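Local coordinates for alanine glyoxylate transaminase (PDB 2ZC0) that transfers the amino group of alanine to glyoxylate, using pyridoxal 5'-phosphate as its cofactor, at the interface of chains A and B. Numbering follows the deposited sequence. Chains: chain A/B, Alanine glyoxylate transaminase.

The interface of chains A and B. Residues chain A 43-44, 46-47, 49, 51, 54, 249-253, 384; chain B 62, 65-66, 69-70.
Hydrogen bonds cross between the subunits to backbone carbonyls of chain B. A:Arg51, at the start of helix 51-64, is bent at chi2 and chi3 so that its NE donates to B:Leu62 O (2.7 Å), near the end of the partner's helix 51-64; the donor lies in the carbonyl plane, but the angle at the hydrogen is a bent 124°. The backbone N of A:Gly252 donates to B:Val69 O (3.1 Å) from above the carbonyl plane. Within chain A, the guanidinium is held by its NH2, which bonds A:Pro46 O in the guanidinium plane (2.9 Å) and forms a salt bridge with A:Glu47 OE2 (2.9 Å). B:Pro66 lies against one guanidinium face, its CA over the centre and 3.6 Å from the plane. An alanine at A:Arg51 would remove this flat cover and the bond to B:Leu62 O, and would probably loosen the loop carrying A:Pro46 and A:Glu47.

Apolar contacts flank these bonds. B:Val69 meets A:Ile49 tip to tip, CG1 tight against CD1 (3.4 Å), while its CG2 touches CE2 of A:Phe253 (3.6 Å), whose side chain crosses obliquely. B:Met70 crosses A:Asp43 at about a right angle, its CB against the carboxylate OD1, then bends at chi3 (-88°) to bring CE to A:Pro46 CG (4.0 Å). A:Thr251 CG2 packs on B:Met70 CA.

The patch, with its two-fold twin, is part of the interface holding the homodimer together; the 250-253 loop, whose A:Thr251 lines the cofactor pocket, may be steadied by B:Val69 and B:Met70.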
ATOM      1  N   ASP A  43      34.343  -4.991  -2.169  1.00 45.47           N
ATOM      2  CA  ASP A  43      34.765  -5.575  -3.427  1.00 46.29           C
ATOM      3  C   ASP A  43      35.814  -6.666  -3.263  1.00 47.28           C
ATOM      4  O   ASP A  43      36.542  -6.700  -2.279  1.00 48.84           O
ATOM      5  CB  ASP A  43      35.326  -4.484  -4.342  1.00 44.11           C
ATOM      6  CG  ASP A  43      34.254  -3.552  -4.848  1.00 44.49           C
ATOM      7  OD1 ASP A  43      33.439  -3.998  -5.680  1.00 42.99           O
ATOM      8  OD2 ASP A  43      34.217  -2.383  -4.414  1.00 42.35           O
ATOM      9  N   PRO A  44      35.871  -7.605  -4.213  1.00 47.87           N
ATOM     10  CA  PRO A  44      36.876  -8.665  -4.121  1.00 48.84           C
ATOM     11  C   PRO A  44      38.145  -8.005  -4.657  1.00 49.19           C
ATOM     12  O   PRO A  44      38.061  -6.904  -5.204  1.00 47.47           O
ATOM     13  CB  PRO A  44      36.342  -9.718  -5.078  1.00 49.19           C
ATOM     14  CG  PRO A  44      35.691  -8.878  -6.146  1.00 48.98           C
ATOM     15  CD  PRO A  44      34.917  -7.884  -5.300  1.00 47.66           C
ATOM     16  N   PRO A  46      40.604  -7.287  -7.363  1.00 47.44           N
ATOM     17  CA  PRO A  46      40.604  -7.451  -8.820  1.00 49.08           C
ATOM     18  C   PRO A  46      41.837  -8.176  -9.351  1.00 50.61           C
ATOM     19  O   PRO A  46      41.837  -8.677 -10.479  1.00 52.41           O
ATOM     20  CB  PRO A  46      40.495  -6.014  -9.331  1.00 47.86           C
ATOM     21  CG  PRO A  46      41.213  -5.235  -8.273  1.00 48.05           C
ATOM     22  CD  PRO A  46      40.720  -5.865  -6.991  1.00 47.63           C
ATOM     23  N   GLU A  47      42.884  -8.234  -8.532  1.00 51.55           N
ATOM     24  CA  GLU A  47      44.120  -8.912  -8.914  1.00 51.70           C
ATOM     25  C   GLU A  47      44.074 -10.387  -8.519  1.00 52.21           C
ATOM     26  O   GLU A  47      44.844 -11.196  -9.035  1.00 51.92           O
ATOM     27  CB  GLU A  47      45.337  -8.231  -8.264  1.00 53.11           C
ATOM     28  CG  GLU A  47      45.532  -6.765  -8.655  1.00 53.98           C
ATOM     29  CD  GLU A  47      45.307  -6.519 -10.137  1.00 55.80           C
ATOM     30  OE1 GLU A  47      45.838  -7.292 -10.966  1.00 55.16           O
ATOM     31  OE2 GLU A  47      44.597  -5.547 -10.472  1.00 58.06           O
ATOM     32  N   ILE A  49      41.418 -12.076  -8.978  1.00 52.32           N
ATOM     33  CA  ILE A  49      40.454 -12.614  -9.924  1.00 50.99           C
ATOM     34  C   ILE A  49      41.196 -12.778 -11.246  1.00 51.99           C
ATOM     35  O   ILE A  49      41.950 -11.899 -11.661  1.00 52.96           O
ATOM     36  CB  ILE A  49      39.259 -11.654 -10.090  1.00 51.20           C
ATOM     37  CG1 ILE A  49      38.420 -11.678  -8.806  1.00 51.69           C
ATOM     38  CG2 ILE A  49      38.433 -12.036 -11.324  1.00 49.83           C
ATOM     39  CD1 ILE A  49      37.253 -10.715  -8.790  1.00 50.79           C
ATOM     40  N   ARG A  51      41.312 -12.013 -14.208  1.00 49.61           N
ATOM     41  CA  ARG A  51      40.802 -11.099 -15.227  1.00 49.61           C
ATOM     42  C   ARG A  51      41.238 -11.563 -16.594  1.00 49.83           C
ATOM     43  O   ARG A  51      40.415 -11.748 -17.493  1.00 50.29           O
ATOM     44  CB  ARG A  51      41.292  -9.672 -14.978  1.00 50.43           C
ATOM     45  CG  ARG A  51      40.818  -9.092 -13.651  1.00 53.22           C
ATOM     46  CD  ARG A  51      40.495  -7.598 -13.744  1.00 55.51           C
ATOM     47  NE  ARG A  51      41.580  -6.793 -14.312  1.00 56.66           N
ATOM     48  CZ  ARG A  51      42.721  -6.508 -13.691  1.00 57.85           C
ATOM     49  NH1 ARG A  51      43.630  -5.769 -14.306  1.00 58.24           N
ATOM     50  NH2 ARG A  51      42.952  -6.953 -12.460  1.00 58.73           N
ATOM     51  N   LEU A  54      39.233 -14.502 -17.567  1.00 50.45           N
ATOM     52  CA  LEU A  54      37.844 -14.110 -17.831  1.00 49.50           C
ATOM     53  C   LEU A  54      37.762 -13.332 -19.134  1.00 49.35           C
ATOM     54  O   LEU A  54      36.765 -13.402 -19.849  1.00 48.48           O
ATOM     55  CB  LEU A  54      37.302 -13.246 -16.698  1.00 48.03           C
ATOM     56  CG  LEU A  54      37.165 -13.880 -15.318  1.00 48.56           C
ATOM     57  CD1 LEU A  54      36.584 -12.854 -14.362  1.00 44.34           C
ATOM     58  CD2 LEU A  54      36.276 -15.127 -15.396  1.00 47.38           C
ATOM     59  N   LEU A 249      33.462 -14.734  -8.926  1.00 47.30           N
ATOM     60  CA  LEU A 249      33.696 -14.363 -10.313  1.00 46.24           C
ATOM     61  C   LEU A 249      34.003 -12.877 -10.451  1.00 46.05           C
ATOM     62  O   LEU A 249      34.807 -12.467 -11.288  1.00 45.51           O
ATOM     63  CB  LEU A 249      32.467 -14.723 -11.151  1.00 46.27           C
ATOM     64  CG  LEU A 249      32.532 -14.413 -12.650  1.00 50.37           C
ATOM     65  CD1 LEU A 249      33.559 -15.330 -13.332  1.00 49.27           C
ATOM     66  CD2 LEU A 249      31.147 -14.618 -13.262  1.00 49.56           C
ATOM     67  N   GLY A 250      33.368 -12.070  -9.615  1.00 45.14           N
ATOM     68  CA  GLY A 250      33.560 -10.639  -9.690  1.00 45.11           C
ATOM     69  C   GLY A 250      32.263  -9.959  -9.296  1.00 45.90           C
ATOM     70  O   GLY A 250      31.185 -10.286  -9.785  1.00 45.98           O
ATOM     71  N   THR A 251      32.386  -8.995  -8.402  1.00 45.38           N
ATOM     72  CA  THR A 251      31.255  -8.258  -7.883  1.00 44.63           C
ATOM     73  C   THR A 251      30.502  -7.375  -8.902  1.00 43.05           C
ATOM     74  O   THR A 251      29.344  -7.033  -8.678  1.00 42.43           O
ATOM     75  CB  THR A 251      31.742  -7.420  -6.699  1.00 43.33           C
ATOM     76  OG1 THR A 251      30.762  -7.433  -5.658  1.00 47.00           O
ATOM     77  CG2 THR A 251      32.030  -6.023  -7.129  1.00 41.86           C
ATOM     78  N   GLY A 252      31.144  -7.029 -10.016  1.00 40.91           N
ATOM     79  CA  GLY A 252      30.497  -6.188 -11.012  1.00 39.68           C
ATOM     80  C   GLY A 252      29.763  -6.893 -12.156  1.00 39.96           C
ATOM     81  O   GLY A 252      29.195  -6.226 -13.020  1.00 36.64           O
ATOM     82  N   PHE A 253      29.768  -8.228 -12.161  1.00 37.39           N
ATOM     83  CA  PHE A 253      29.106  -9.007 -13.207  1.00 37.88           C
ATOM     84  C   PHE A 253      27.590  -9.068 -12.966  1.00 36.70           C
ATOM     85  O   PHE A 253      26.809  -9.300 -13.887  1.00 35.79           O
ATOM     86  CB  PHE A 253      29.697 -10.433 -13.287  1.00 37.77           C
ATOM     87  CG  PHE A 253      31.071 -10.494 -13.922  1.00 38.80           C
ATOM     88  CD1 PHE A 253      31.231 -10.289 -15.293  1.00 36.99           C
ATOM     89  CD2 PHE A 253      32.207 -10.708 -13.142  1.00 37.89           C
ATOM     90  CE1 PHE A 253      32.507 -10.290 -15.881  1.00 38.71           C
ATOM     91  CE2 PHE A 253      33.489 -10.711 -13.719  1.00 39.67           C
ATOM     92  CZ  PHE A 253      33.637 -10.500 -15.094  1.00 38.94           C
ATOM     93  N   ARG A 384      39.736  -6.192  -0.650  1.00 45.14           N
ATOM     94  CA  ARG A 384      40.232  -5.311  -1.716  1.00 45.82           C
ATOM     95  C   ARG A 384      41.642  -4.745  -1.536  1.00 44.10           C
ATOM     96  O   ARG A 384      42.481  -4.841  -2.440  1.00 43.10           O
ATOM     97  CB  ARG A 384      39.270  -4.141  -1.930  1.00 47.63           C
ATOM     98  CG  ARG A 384      39.312  -3.604  -3.341  1.00 51.59           C
ATOM     99  CD  ARG A 384      39.343  -2.095  -3.383  1.00 58.56           C
ATOM    100  NE  ARG A 384      40.696  -1.554  -3.259  1.00 63.69           N
ATOM    101  CZ  ARG A 384      41.301  -1.265  -2.109  1.00 65.82           C
ATOM    102  NH1 ARG A 384      40.668  -1.464  -0.958  1.00 67.01           N
ATOM    103  NH2 ARG A 384      42.539  -0.767  -2.114  1.00 64.59           N
TER
ATOM    104  N   LEU B  62      38.685  -6.313 -19.484  1.00 49.79           N
ATOM    105  CA  LEU B  62      38.895  -7.206 -18.356  1.00 51.74           C
ATOM    106  C   LEU B  62      40.341  -7.318 -17.895  1.00 52.84           C
ATOM    107  O   LEU B  62      40.597  -7.402 -16.697  1.00 52.22           O
ATOM    108  CB  LEU B  62      38.343  -8.596 -18.663  1.00 50.74           C
ATOM    109  CG  LEU B  62      36.829  -8.709 -18.499  1.00 50.43           C
ATOM    110  CD1 LEU B  62      36.384 -10.085 -18.925  1.00 49.27           C
ATOM    111  CD2 LEU B  62      36.442  -8.433 -17.038  1.00 49.12           C
ATOM    112  N   GLU B  65      41.518  -3.056 -17.216  1.00 52.86           N
ATOM    113  CA  GLU B  65      40.790  -2.266 -16.227  1.00 53.10           C
ATOM    114  C   GLU B  65      40.243  -3.085 -15.062  1.00 52.81           C
ATOM    115  O   GLU B  65      39.226  -3.776 -15.194  1.00 52.62           O
ATOM    116  CB  GLU B  65      39.645  -1.496 -16.887  1.00 50.83           C
ATOM    117  CG  GLU B  65      38.860  -0.665 -15.904  1.00 49.99           C
ATOM    118  CD  GLU B  65      39.737   0.302 -15.127  1.00 49.98           C
ATOM    119  OE1 GLU B  65      40.224   1.276 -15.732  1.00 50.23           O
ATOM    120  OE2 GLU B  65      39.941   0.089 -13.911  1.00 49.27           O
ATOM    121  N   PRO B  66      40.905  -3.000 -13.896  1.00 51.60           N
ATOM    122  CA  PRO B  66      40.505  -3.729 -12.687  1.00 51.24           C
ATOM    123  C   PRO B  66      39.088  -3.400 -12.201  1.00 49.75           C
ATOM    124  O   PRO B  66      38.461  -4.206 -11.513  1.00 48.65           O
ATOM    125  CB  PRO B  66      41.598  -3.354 -11.676  1.00 51.89           C
ATOM    126  CG  PRO B  66      42.028  -1.995 -12.129  1.00 52.46           C
ATOM    127  CD  PRO B  66      42.063  -2.132 -13.630  1.00 51.39           C
ATOM    128  N   VAL B  69      35.578  -5.423 -13.014  1.00 44.23           N
ATOM    129  CA  VAL B  69      35.216  -6.605 -12.243  1.00 43.89           C
ATOM    130  C   VAL B  69      34.635  -6.255 -10.862  1.00 42.51           C
ATOM    131  O   VAL B  69      34.195  -7.135 -10.109  1.00 42.03           O
ATOM    132  CB  VAL B  69      36.490  -7.513 -12.112  1.00 43.77           C
ATOM    133  CG1 VAL B  69      36.690  -7.998 -10.692  1.00 45.57           C
ATOM    134  CG2 VAL B  69      36.388  -8.675 -13.071  1.00 42.87           C
ATOM    135  N   MET B  70      34.615  -4.967 -10.544  1.00 40.62           N
ATOM    136  CA  MET B  70      34.110  -4.517  -9.258  1.00 42.08           C
ATOM    137  C   MET B  70      32.862  -3.648  -9.365  1.00 41.54           C
ATOM    138  O   MET B  70      32.452  -3.257 -10.456  1.00 42.88           O
ATOM    139  CB  MET B  70      35.186  -3.707  -8.526  1.00 45.81           C
ATOM    140  CG  MET B  70      36.510  -4.426  -8.252  1.00 47.19           C
ATOM    141  SD  MET B  70      37.584  -3.290  -7.357  1.00 52.57           S
ATOM    142  CE  MET B  70      38.382  -2.447  -8.698  1.00 50.77           C
TER